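Local coordinates for succinate--CoA ligase subunit alpha (Campylobacter jejuni, PDB 6MEL), which belongs to the succinate--CoA ligase alpha-subunit family and carries an N-terminal CoA-binding domain of Rossmann type, at residues I12-T17 against G79-E84. Residues are numbered along the deposited sequence; the frame is centred on the assembly and turned at random.
Sequences IVQGFT and GDSVIE
Gln14 reaches from the end of strand 10-14 to Ser81 on helix 78-87, inside the Rossmann-type CoA-binding domain; strand 10-14 is a central strand of its parallel core, and the helix follows the adjacent strand 68-71. The backbones stay well apart, Gln14 CA lying 7.5 Å from Ser81 CA, and the Gln14 side chain makes the direct link across the gap.

The direct polar link is one hydrogen bond, from Gln14 NE2 to the backbone O of Ser81 at 3.0 Å. It is nearly straight at the hydrogen (169°), and the acceptor lies almost in the amide plane of Gln14. The C=O...N angle of 112°, with the donor well above the carbonyl plane, places NE2 over the carbonyl group and not in line with a lone pair. CG lies anti to the carbonyl carbon (chi1 -68°) and the chain runs extended beyond it, which carries the amide out to the helix. Its other amide atom, OE1, is hydrogen-bonded to Ser69 OG, so both ends of the group are held and its rotation is fixed.

Packing is slight: Gln14 NE2 touches Ser81 CB at 3.4 Å.

A water completes the contact. It accepts from Gln14 NE2 at 2.9 Å and also bonds Ser81 OG, which has a second partner in Ala77 O. Glu84, whose OE2 is hydrogen-bonded to Val57 N, takes part through its other oxygen: the water donates to Glu84 OE1 at 2.7 Å.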
ATOM      1  N   ILE A  12      22.261  16.006   5.870  1.00 41.72           N
ATOM      2  CA  ILE A  12      21.930  15.820   7.259  1.00 40.33           C
ATOM      3  C   ILE A  12      20.984  14.636   7.387  1.00 41.97           C
ATOM      4  O   ILE A  12      20.205  14.323   6.462  1.00 39.96           O
ATOM      5  CB  ILE A  12      21.310  17.076   7.874  1.00 43.60           C
ATOM      6  CG1 ILE A  12      20.139  17.577   7.040  1.00 45.95           C
ATOM      7  CG2 ILE A  12      22.361  18.148   8.063  1.00 46.86           C
ATOM      8  CD1 ILE A  12      19.348  18.659   7.730  1.00 53.45           C
ATOM      9  N   VAL A  13      21.004  14.023   8.566  1.00 38.07           N
ATOM     10  CA  VAL A  13      20.160  12.863   8.841  1.00 37.56           C
ATOM     11  C   VAL A  13      19.147  13.268   9.912  1.00 39.71           C
ATOM     12  O   VAL A  13      19.513  13.678  10.994  1.00 38.16           O
ATOM     13  CB  VAL A  13      21.021  11.678   9.300  1.00 38.27           C
ATOM     14  CG1 VAL A  13      20.179  10.468   9.607  1.00 40.24           C
ATOM     15  CG2 VAL A  13      22.125  11.347   8.299  1.00 39.62           C
ATOM     16  N   GLN A  14      17.855  13.134   9.604  1.00 37.98           N
ATOM     17  CA  GLN A  14      16.817  13.312  10.615  1.00 37.81           C
ATOM     18  C   GLN A  14      16.578  11.928  11.234  1.00 37.51           C
ATOM     19  O   GLN A  14      16.441  10.922  10.518  1.00 38.09           O
ATOM     20  CB  GLN A  14      15.581  13.978  10.015  1.00 37.95           C
ATOM     21  CG  GLN A  14      15.794  15.427   9.590  1.00 38.56           C
ATOM     22  CD  GLN A  14      14.673  15.988   8.758  1.00 37.22           C
ATOM     23  OE1 GLN A  14      14.851  16.279   7.575  1.00 37.90           O
ATOM     24  NE2 GLN A  14      13.510  16.152   9.383  1.00 36.96           N
ATOM     25  N   GLY A  15      16.589  11.873  12.571  1.00 37.53           N
ATOM     26  CA  GLY A  15      16.550  10.607  13.312  1.00 40.45           C
ATOM     27  C   GLY A  15      17.935   9.957  13.399  1.00 42.06           C
ATOM     28  O   GLY A  15      18.069   8.739  13.468  1.00 43.12           O
ATOM     29  N   PHE A  16      18.954  10.802  13.545  1.00 42.18           N
ATOM     30  CA  PHE A  16      20.348  10.435  13.404  1.00 42.71           C
ATOM     31  C   PHE A  16      20.810   9.449  14.486  1.00 44.31           C
ATOM     32  O   PHE A  16      21.670   8.666  14.207  1.00 46.09           O
ATOM     33  CB  PHE A  16      21.188  11.708  13.465  1.00 44.42           C
ATOM     34  CG  PHE A  16      22.649  11.619  13.114  1.00 43.07           C
ATOM     35  CD1 PHE A  16      23.124  10.746  12.160  1.00 42.50           C
ATOM     36  CD2 PHE A  16      23.544  12.504  13.697  1.00 46.14           C
ATOM     37  CE1 PHE A  16      24.464  10.736  11.804  1.00 43.58           C
ATOM     38  CE2 PHE A  16      24.880  12.500  13.337  1.00 46.51           C
ATOM     39  CZ  PHE A  16      25.341  11.609  12.400  1.00 43.73           C
ATOM     40  N   THR A  17      20.268   9.503  15.709  1.00 45.15           N
ATOM     41  CA  THR A  17      20.842   8.709  16.796  1.00 47.42           C
ATOM     42  C   THR A  17      20.078   7.410  16.999  1.00 46.28           C
ATOM     43  O   THR A  17      20.485   6.636  17.788  1.00 47.60           O
ATOM     44  CB  THR A  17      20.931   9.450  18.139  1.00 46.04           C
ATOM     45  OG1 THR A  17      19.644   9.912  18.525  1.00 47.67           O
ATOM     46  CG2 THR A  17      21.894  10.607  18.088  1.00 46.38           C
ATOM     47  N   GLY A  79       5.588  12.897   8.697  1.00 37.74           N
ATOM     48  CA  GLY A  79       4.941  14.042   8.135  1.00 36.40           C
ATOM     49  C   GLY A  79       5.523  15.318   8.694  1.00 36.08           C
ATOM     50  O   GLY A  79       5.865  16.213   7.933  1.00 36.91           O
ATOM     51  N   ASP A  80       5.591  15.399  10.026  1.00 34.41           N
ATOM     52  CA  ASP A  80       6.149  16.563  10.698  1.00 36.84           C
ATOM     53  C   ASP A  80       7.635  16.757  10.359  1.00 35.68           C
ATOM     54  O   ASP A  80       8.065  17.931  10.217  1.00 34.34           O
ATOM     55  CB  ASP A  80       5.904  16.541  12.205  1.00 38.29           C
ATOM     56  CG  ASP A  80       4.432  16.713  12.537  1.00 38.30           C
ATOM     57  OD1 ASP A  80       3.643  17.090  11.605  1.00 39.69           O
ATOM     58  OD2 ASP A  80       4.070  16.395  13.676  1.00 41.38           O
ATOM     59  N   SER A  81       8.390  15.667  10.150  1.00 33.80           N
ATOM     60  CA  SER A  81       9.830  15.781   9.804  1.00 35.43           C
ATOM     61  C   SER A  81      10.000  16.283   8.369  1.00 36.07           C
ATOM     62  O   SER A  81      10.950  17.061   8.111  1.00 36.61           O
ATOM     63  CB  SER A  81      10.607  14.494  10.039  1.00 34.86           C
ATOM     64  OG  SER A  81      10.713  14.253  11.434  1.00 34.19           O
ATOM     65  N   VAL A  82       9.081  15.900   7.460  1.00 33.46           N
ATOM     66  CA  VAL A  82       9.123  16.413   6.100  1.00 34.19           C
ATOM     67  C   VAL A  82       8.791  17.920   6.110  1.00 34.62           C
ATOM     68  O   VAL A  82       9.486  18.729   5.469  1.00 35.01           O
ATOM     69  CB  VAL A  82       8.182  15.625   5.168  1.00 33.69           C
ATOM     70  CG1 VAL A  82       8.016  16.333   3.822  1.00 34.30           C
ATOM     71  CG2 VAL A  82       8.683  14.209   4.991  1.00 34.49           C
ATOM     72  N   ILE A  83       7.757  18.299   6.865  1.00 33.68           N
ATOM     73  CA  ILE A  83       7.356  19.695   7.010  1.00 34.96           C
ATOM     74  C   ILE A  83       8.513  20.508   7.618  1.00 35.53           C
ATOM     75  O   ILE A  83       8.782  21.571   7.152  1.00 34.45           O
ATOM     76  CB  ILE A  83       6.056  19.803   7.829  1.00 34.44           C
ATOM     77  CG1 ILE A  83       4.872  19.298   6.995  1.00 33.67           C
ATOM     78  CG2 ILE A  83       5.817  21.228   8.317  1.00 34.87           C
ATOM     79  CD1 ILE A  83       3.590  19.156   7.789  1.00 35.45           C
ATOM     80  N   GLU A  84       9.161  19.993   8.663  1.00 34.53           N
ATOM     81  CA  GLU A  84      10.292  20.658   9.291  1.00 37.58           C
ATOM     82  C   GLU A  84      11.428  20.930   8.279  1.00 36.70           C
ATOM     83  O   GLU A  84      11.983  22.019   8.196  1.00 37.33           O
ATOM     84  CB  GLU A  84      10.817  19.782  10.427  1.00 37.63           C
ATOM     85  CG  GLU A  84      11.951  20.441  11.204  1.00 38.56           C
ATOM     86  CD  GLU A  84      12.458  19.673  12.403  1.00 40.72           C
ATOM     87  OE1 GLU A  84      11.992  18.482  12.647  1.00 41.56           O
ATOM     88  OE2 GLU A  84      13.359  20.225  13.071  1.00 40.22           O
TER
HETATM   89  O   HOH W   1      12.745  15.972  12.134  1.00 37.66           O